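Local coordinates for haloalkane dehalogenase (Mycobacterium rhodesiae, PDB 4MJ3), which catalyses the hydrolytic cleavage of carbon-halogen bonds in haloalkanes, probably serving growth of the bacterium on such compounds, at residues 4-7 with 8-12; 55-58 with 59-63; 258-261 with 262-266. All coordinates share one frame; numbering follows the deposited sequence.

Contact 1: 4-7 with 8-12; sequences LRTP and DERFT
Asp8 follows Pro7 into a single turn of 3-10 helix, residues 8-10, within the N-terminal loop that leads from strand 3-4 to strand 22-27 of this alpha/beta hydrolase. Its OD1 forms a salt bridge with Arg86. Glu9 folds back at chi2 (86°), which brings Glu9 OE1 to 3.6 Å from Pro7 CB, at one corner of the pyrrolidine ring. Arg10 closes the turn: its N donates to Pro7 O over 3.0 Å. The aliphatic start of the same side chain lies against Thr6, with Arg10 CG 3.8 Å from Thr6 CG2; bends at chi2 and chi3 then carry the guanidinium to the carbonyls of Asp197 and Ala198, which receive NH2 and NE. Phe11 continues the 3-10 pattern with its own N on Asp8 O, and its ring turns back to cross the Thr6 side chain at about a right angle. The Thr6 methyl meets the far part of that ring, CG2 being 3.7 Å from both CE2 and CZ of Phe11, whereas Thr6 OG1 is hydrogen-bonded to Pro199 O and Lys89 NZ. Arg10 CB sits over one face of the phenyl group, toward its rim. At Thr12 the side chain returns to the turn, OG1 donating to Glu9 O at 3.1 Å, tilted 22° from the carbonyl plane.

Contact 2: 55-58 with 59-63; sequences EPSW and SYLYR
Trp58 lies against the first residues of the short 3-10 segment that begins at Ser59, just beyond strand 48-52, and its indole packs on Tyr60. From CB, the chi1 of 60° sets CG between the backbone N and the carbonyl carbon, bringing the ring back beside the following peptide. Further out, CD2 and CE3 of Trp58 pass close to the backbone N of Ser59 and Tyr60. The indole's closest approach to Tyr60 comes at CE2, 3.5 Å from Tyr60 CB. That CB also makes a CH-pi contact over the face of the five-membered ring of Trp58, 3.7 Å from its centroid and 22° off the normal. NE1 is hydrogen-bonded to Ala195 O. The Tyr60 ring runs on nearly parallel to the indole (25°) but slid aside, so the two barely overlap. In the backbone, Leu61 N donates to Trp58 O at 2.9 Å, and Leu61 CD2 meets Ser57 OG. Arg63 NH1 also forms a salt bridge with Glu284. The HGEP sequence running into residues 55-56 matches the HGxP motif of the family, whose loop probably lines the oxyanion hole. The polar atoms of this buried turn are thus paired: the indole N-H by Ala195 O, and Tyr60 O by two N-H groups of Arg63, NH1 and N, which reach it from opposite faces of its plane.

Contact 3: 258-261 with 262-266; sequences PVLR and GHVPG
His263 carries CG anti to its own N (chi1 -175°), a torsion that turns the imidazole away to stack on Trp232, whose carbonyl oxygen accepts from NE2. Its CB is placed by the helix backbone, 3.3 Å from Val259 O. In Val264 the first torsion (-176°) places CG1 anti to the N, and CG2 consequently hangs beside that N, 3.5 Å from Leu260 O. The same methyl approaches Leu260 CD1, a loose apolar touch at 4.4 Å. His263 is the last residue of helix 256-263 and Val264 the first to leave helical geometry.

The backbone bonds record this ending. Gly262 N still makes a regular alpha-helical bond to Pro258 O, 3.0 Å long. His263 N, by contrast, is shared: a weak bond to Val259 O goes four residues back, and a second, 3.2 Å long, reaches Leu260 O in the 3-10 manner. Leu260 O also takes a weak bond from Val264 N. Past this point a water lies 2.7 Å from both Arg261 O and Val264 O and can donate to either, though it has more acceptors in reach than protons. The Arg261 chain starts extended, then turns at chi3 so that NH1 forms a salt bridge with Glu257 of the same helix.

On the buried side Leu260 also packs on Trp232 of helix 225-235. The helix therefore ends in mixed bonding: an alpha-helical bond, then a shared amide, then a water, while the apolar side chains of Leu260 and Val264 pack on Phe242 of the edge strand 242-244.

The three contacts come in series along the chain, each a local turn. Contact 1 belongs to the N-terminal loop ahead of strand 22-27, contact 2 follows the central strand 48-52, and contact 3 ends helix 256-263 beside the edge strand 242-244. Contacts 1 and 2 have centres about 16 Å apart and touch, Phe11 CD1 lying 4.0 Å from Trp58 CH2, so the N-terminal arm packs directly on the turn beside the probable oxyanion-hole loop. Helix 190-197 touches both, and Ala198 and Pro199 after it meet contact 1. Contact 3 lies apart, about 26 Å from contact 2 and 40 Å from contact 1 between centres, across the chain's centre from contact 1.

Contact 1: 4-7 with 8-12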
loop_
_atom_site.group_PDB
_atom_site.type_symbol
_atom_site.label_atom_id
_atom_site.label_comp_id
_atom_site.label_asym_id
_atom_site.label_seq_id
_atom_site.Cartn_x
_atom_site.Cartn_y
_atom_site.Cartn_z
ATOM N N LEU A 4 8.402 9.436 16.834
ATOM C CA LEU A 4 7.189 9.583 17.611
ATOM C C LEU A 4 6.304 8.346 17.499
ATOM O O LEU A 4 6.319 7.638 16.487
ATOM C CB LEU A 4 6.393 10.817 17.128
ATOM C CG LEU A 4 7.077 12.156 17.427
ATOM C CD1 LEU A 4 6.286 13.301 16.791
ATOM C CD2 LEU A 4 7.230 12.371 18.914
ATOM N N ARG A 5 5.495 8.134 18.523
ATOM C CA ARG A 5 4.471 7.080 18.526
ATOM C C ARG A 5 3.112 7.710 18.835
ATOM O O ARG A 5 2.959 8.432 19.820
ATOM C CB ARG A 5 4.777 6.026 19.580
ATOM C CG ARG A 5 3.756 4.893 19.647
ATOM C CD ARG A 5 4.236 3.746 20.521
ATOM N NE ARG A 5 5.417 3.097 19.952
ATOM C CZ ARG A 5 6.127 2.138 20.551
ATOM N NH1 ARG A 5 5.760 1.643 21.739
ATOM N NH2 ARG A 5 7.176 1.627 19.924
ATOM N N THR A 6 2.129 7.432 17.984
ATOM C CA THR A 6 0.801 8.028 18.121
ATOM C C THR A 6 0.150 7.434 19.357
ATOM O O THR A 6 0.174 6.215 19.520
ATOM C CB THR A 6 -0.086 7.738 16.879
ATOM O OG1 THR A 6 0.576 8.230 15.706
ATOM C CG2 THR A 6 -1.417 8.422 17.012
ATOM N N PRO A 7 -0.365 8.274 20.252
ATOM C CA PRO A 7 -1.015 7.688 21.445
ATOM C C PRO A 7 -2.158 6.729 21.118
ATOM O O PRO A 7 -2.941 6.988 20.209
ATOM C CB PRO A 7 -1.550 8.910 22.188
ATOM C CG PRO A 7 -0.709 10.041 21.718
ATOM C CD PRO A 7 -0.324 9.733 20.305
ATOM N N ASP A 8 -2.273 5.639 21.873
ATOM C CA ASP A 8 -3.313 4.633 21.643
ATOM C C ASP A 8 -4.724 5.178 21.765
ATOM O O ASP A 8 -5.626 4.673 21.106
ATOM C CB ASP A 8 -3.141 3.424 22.581
ATOM C CG ASP A 8 -2.204 2.389 22.006
ATOM O OD1 ASP A 8 -2.024 2.388 20.782
ATOM O OD2 ASP A 8 -1.661 1.570 22.751
ATOM N N GLU A 9 -4.906 6.218 22.571
ATOM C CA GLU A 9 -6.222 6.854 22.710
ATOM C C GLU A 9 -6.777 7.367 21.364
ATOM O O GLU A 9 -7.986 7.475 21.186
ATOM C CB GLU A 9 -6.167 7.979 23.732
ATOM C CG GLU A 9 -5.925 7.457 25.175
ATOM C CD GLU A 9 -4.451 7.266 25.540
ATOM O OE1 GLU A 9 -3.591 7.297 24.636
ATOM O OE2 GLU A 9 -4.146 7.066 26.736
ATOM N N ARG A 10 -5.907 7.627 20.398
ATOM C CA ARG A 10 -6.377 8.091 19.083
ATOM C C ARG A 10 -7.164 7.027 18.342
ATOM O O ARG A 10 -7.928 7.351 17.421
ATOM C CB ARG A 10 -5.196 8.555 18.211
ATOM C CG ARG A 10 -4.454 9.768 18.754
ATOM C CD ARG A 10 -5.210 11.070 18.519
ATOM N NE ARG A 10 -5.258 11.427 17.098
ATOM C CZ ARG A 10 -5.769 12.563 16.629
ATOM N NH1 ARG A 10 -6.318 13.450 17.464
ATOM N NH2 ARG A 10 -5.761 12.811 15.326
ATOM N N PHE A 11 -6.988 5.755 18.714
ATOM C CA PHE A 11 -7.556 4.643 17.934
ATOM C C PHE A 11 -8.738 3.967 18.625
ATOM O O PHE A 11 -9.154 2.886 18.221
ATOM C CB PHE A 11 -6.454 3.635 17.614
ATOM C CG PHE A 11 -5.285 4.246 16.902
ATOM C CD1 PHE A 11 -5.387 4.566 15.566
ATOM C CD2 PHE A 11 -4.126 4.580 17.579
ATOM C CE1 PHE A 11 -4.319 5.151 14.892
ATOM C CE2 PHE A 11 -3.056 5.156 16.926
ATOM C CZ PHE A 11 -3.168 5.459 15.578
ATOM N N THR A 12 -9.300 4.644 19.622
ATOM C CA THR A 12 -10.427 4.090 20.379
ATOM C C THR A 12 -11.700 4.080 19.516
ATOM O O THR A 12 -12.011 5.044 18.818
ATOM C CB THR A 12 -10.630 4.801 21.733
ATOM O OG1 THR A 12 -10.746 6.211 21.546
ATOM C CG2 THR A 12 -9.457 4.498 22.641
#

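Contact 2: 55-58 with 59-63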
loop_
_atom_site.group_PDB
_atom_site.type_symbol
_atom_site.label_atom_id
_atom_site.label_comp_id
_atom_site.label_asym_id
_atom_site.label_seq_id
_atom_site.Cartn_x
_atom_site.Cartn_y
_atom_site.Cartn_z
ATOM N N GLU A 55 -0.131 6.064 0.464
ATOM C CA GLU A 55 -0.214 7.429 0.944
ATOM C C GLU A 55 -1.651 7.958 0.877
ATOM O O GLU A 55 -2.355 7.720 -0.107
ATOM C CB GLU A 55 0.697 8.267 0.008
ATOM C CG GLU A 55 0.513 9.773 0.057
ATOM C CD GLU A 55 1.144 10.459 1.259
ATOM O OE1 GLU A 55 1.514 9.767 2.215
ATOM O OE2 GLU A 55 1.294 11.710 1.203
ATOM N N PRO A 56 -2.102 8.723 1.894
ATOM C CA PRO A 56 -1.638 8.882 3.268
ATOM C C PRO A 56 -2.589 8.049 4.133
ATOM O O PRO A 56 -3.207 8.554 5.063
ATOM C CB PRO A 56 -1.885 10.355 3.538
ATOM C CG PRO A 56 -3.110 10.672 2.730
ATOM C CD PRO A 56 -3.254 9.614 1.641
ATOM N N SER A 57 -2.747 6.787 3.778
ATOM C CA SER A 57 -3.747 5.926 4.429
ATOM C C SER A 57 -3.072 5.015 5.449
ATOM O O SER A 57 -1.959 5.301 5.916
ATOM C CB SER A 57 -4.510 5.146 3.366
ATOM O OG SER A 57 -3.672 4.232 2.695
ATOM N N TRP A 58 -3.800 3.989 5.890
ATOM C CA TRP A 58 -3.225 2.918 6.693
ATOM C C TRP A 58 -4.110 1.695 6.547
ATOM O O TRP A 58 -4.996 1.690 5.677
ATOM C CB TRP A 58 -3.013 3.337 8.151
ATOM C CG TRP A 58 -4.198 3.758 8.978
ATOM C CD1 TRP A 58 -4.917 4.916 8.864
ATOM C CD2 TRP A 58 -4.734 3.072 10.132
ATOM N NE1 TRP A 58 -5.892 4.965 9.859
ATOM C CE2 TRP A 58 -5.793 3.848 10.631
ATOM C CE3 TRP A 58 -4.404 1.877 10.797
ATOM C CZ2 TRP A 58 -6.519 3.476 11.766
ATOM C CZ3 TRP A 58 -5.147 1.493 11.902
ATOM C CH2 TRP A 58 -6.164 2.299 12.389
ATOM N N SER A 59 -3.873 0.658 7.355
ATOM C CA SER A 59 -4.588 -0.622 7.194
ATOM C C SER A 59 -6.108 -0.531 7.365
ATOM O O SER A 59 -6.844 -1.387 6.881
ATOM C CB SER A 59 -4.003 -1.672 8.126
ATOM O OG SER A 59 -2.674 -1.984 7.706
ATOM N N TYR A 60 -6.575 0.557 7.976
ATOM C CA TYR A 60 -7.989 0.902 8.029
ATOM C C TYR A 60 -8.654 0.867 6.654
ATOM O O TYR A 60 -9.827 0.495 6.538
ATOM C CB TYR A 60 -8.200 2.264 8.679
ATOM C CG TYR A 60 -9.612 2.547 9.075
ATOM C CD1 TYR A 60 -10.140 1.956 10.208
ATOM C CD2 TYR A 60 -10.433 3.395 8.326
ATOM C CE1 TYR A 60 -11.437 2.212 10.613
ATOM C CE2 TYR A 60 -11.731 3.657 8.725
ATOM C CZ TYR A 60 -12.237 3.049 9.857
ATOM O OH TYR A 60 -13.524 3.278 10.283
ATOM N N LEU A 61 -7.899 1.249 5.626
ATOM C CA LEU A 61 -8.361 1.209 4.230
ATOM C C LEU A 61 -8.848 -0.163 3.762
ATOM O O LEU A 61 -9.688 -0.248 2.871
ATOM C CB LEU A 61 -7.220 1.699 3.321
ATOM C CG LEU A 61 -7.450 1.757 1.811
ATOM C CD1 LEU A 61 -8.633 2.659 1.484
ATOM C CD2 LEU A 61 -6.173 2.259 1.149
ATOM N N TYR A 62 -8.317 -1.235 4.370
ATOM C CA TYR A 62 -8.630 -2.604 3.983
ATOM C C TYR A 62 -9.775 -3.213 4.807
ATOM O O TYR A 62 -10.087 -4.402 4.647
ATOM C CB TYR A 62 -7.376 -3.473 4.049
ATOM C CG TYR A 62 -6.494 -3.218 2.871
ATOM C CD1 TYR A 62 -6.867 -3.632 1.613
ATOM C CD2 TYR A 62 -5.306 -2.497 3.006
ATOM C CE1 TYR A 62 -6.079 -3.377 0.510
ATOM C CE2 TYR A 62 -4.499 -2.257 1.913
ATOM C CZ TYR A 62 -4.906 -2.674 0.656
ATOM O OH TYR A 62 -4.127 -2.444 -0.478
ATOM N N ARG A 63 -10.437 -2.403 5.633
ATOM C CA ARG A 63 -11.438 -2.951 6.555
ATOM C C ARG A 63 -12.631 -3.634 5.890
ATOM O O ARG A 63 -13.209 -4.550 6.477
ATOM C CB ARG A 63 -11.938 -1.885 7.537
ATOM C CG ARG A 63 -12.882 -0.849 6.937
ATOM C CD ARG A 63 -12.932 0.398 7.811
ATOM N NE ARG A 63 -13.787 1.433 7.240
ATOM C CZ ARG A 63 -13.458 2.226 6.232
ATOM N NH1 ARG A 63 -12.268 2.109 5.628
ATOM N NH2 ARG A 63 -14.322 3.131 5.801
#

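Contact 3: 258-261 with 262-266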
loop_
_atom_site.group_PDB
_atom_site.type_symbol
_atom_site.label_atom_id
_atom_site.label_comp_id
_atom_site.label_asym_id
_atom_site.label_seq_id
_atom_site.Cartn_x
_atom_site.Cartn_y
_atom_site.Cartn_z
ATOM N N PRO A 258 -2.121 -0.579 -18.445
ATOM C CA PRO A 258 -1.699 -1.453 -19.551
ATOM C C PRO A 258 -0.196 -1.693 -19.610
ATOM O O PRO A 258 0.253 -2.727 -20.131
ATOM C CB PRO A 258 -2.195 -0.715 -20.803
ATOM C CG PRO A 258 -2.341 0.694 -20.377
ATOM C CD PRO A 258 -2.749 0.650 -18.936
ATOM N N VAL A 259 0.584 -0.777 -19.060
ATOM C CA VAL A 259 2.046 -0.923 -19.021
ATOM C C VAL A 259 2.436 -2.051 -18.063
ATOM O O VAL A 259 3.192 -2.968 -18.408
ATOM C CB VAL A 259 2.731 0.381 -18.564
ATOM C CG1 VAL A 259 4.251 0.192 -18.523
ATOM C CG2 VAL A 259 2.353 1.528 -19.491
ATOM N N LEU A 260 1.861 -2.024 -16.873
ATOM C CA LEU A 260 2.067 -3.107 -15.907
ATOM C C LEU A 260 1.551 -4.454 -16.420
ATOM O O LEU A 260 2.253 -5.474 -16.362
ATOM C CB LEU A 260 1.364 -2.753 -14.599
ATOM C CG LEU A 260 1.742 -3.478 -13.327
ATOM C CD1 LEU A 260 3.250 -3.461 -13.095
ATOM C CD2 LEU A 260 1.003 -2.819 -12.169
ATOM N N ARG A 261 0.325 -4.476 -16.929
ATOM C CA ARG A 261 -0.264 -5.723 -17.420
ATOM C C ARG A 261 0.583 -6.328 -18.553
ATOM O O ARG A 261 0.772 -7.546 -18.613
ATOM C CB ARG A 261 -1.729 -5.506 -17.846
ATOM C CG ARG A 261 -2.394 -6.752 -18.411
ATOM C CD ARG A 261 -3.873 -6.625 -18.682
ATOM N NE ARG A 261 -4.339 -5.286 -19.007
ATOM C CZ ARG A 261 -4.265 -4.711 -20.218
ATOM N NH1 ARG A 261 -4.735 -3.480 -20.424
ATOM N NH2 ARG A 261 -3.719 -5.362 -21.236
ATOM N N GLY A 262 1.059 -5.488 -19.464
ATOM C CA GLY A 262 1.852 -5.955 -20.600
ATOM C C GLY A 262 3.254 -6.403 -20.239
ATOM O O GLY A 262 3.847 -7.208 -20.927
ATOM N N HIS A 263 3.785 -5.906 -19.126
ATOM C CA HIS A 263 5.172 -6.163 -18.743
ATOM C C HIS A 263 5.397 -7.497 -18.035
ATOM O O HIS A 263 6.439 -8.139 -18.211
ATOM C CB HIS A 263 5.640 -5.058 -17.817
ATOM C CG HIS A 263 7.091 -5.153 -17.444
ATOM N ND1 HIS A 263 8.096 -5.130 -18.380
ATOM C CD2 HIS A 263 7.708 -5.267 -16.241
ATOM C CE1 HIS A 263 9.271 -5.222 -17.777
ATOM N NE2 HIS A 263 9.062 -5.309 -16.478
ATOM N N VAL A 264 4.428 -7.906 -17.215
ATOM C CA VAL A 264 4.597 -9.080 -16.355
ATOM C C VAL A 264 4.132 -10.343 -17.071
ATOM O O VAL A 264 2.947 -10.467 -17.406
ATOM C CB VAL A 264 3.784 -8.930 -15.066
ATOM C CG1 VAL A 264 4.044 -10.100 -14.122
ATOM C CG2 VAL A 264 4.137 -7.611 -14.388
ATOM N N PRO A 265 5.054 -11.288 -17.327
ATOM C CA PRO A 265 4.645 -12.480 -18.098
ATOM C C PRO A 265 3.508 -13.265 -17.439
ATOM O O PRO A 265 2.646 -13.800 -18.137
ATOM C CB PRO A 265 5.917 -13.325 -18.176
ATOM C CG PRO A 265 7.040 -12.419 -17.823
ATOM C CD PRO A 265 6.502 -11.258 -17.058
ATOM N N GLY A 266 3.511 -13.308 -16.107
ATOM C CA GLY A 266 2.474 -14.009 -15.348
ATOM C C GLY A 266 1.081 -13.391 -15.424
ATOM O O GLY A 266 0.117 -13.974 -14.916
HETATM O O HOH W 1 2.022 -9.688 -19.786
#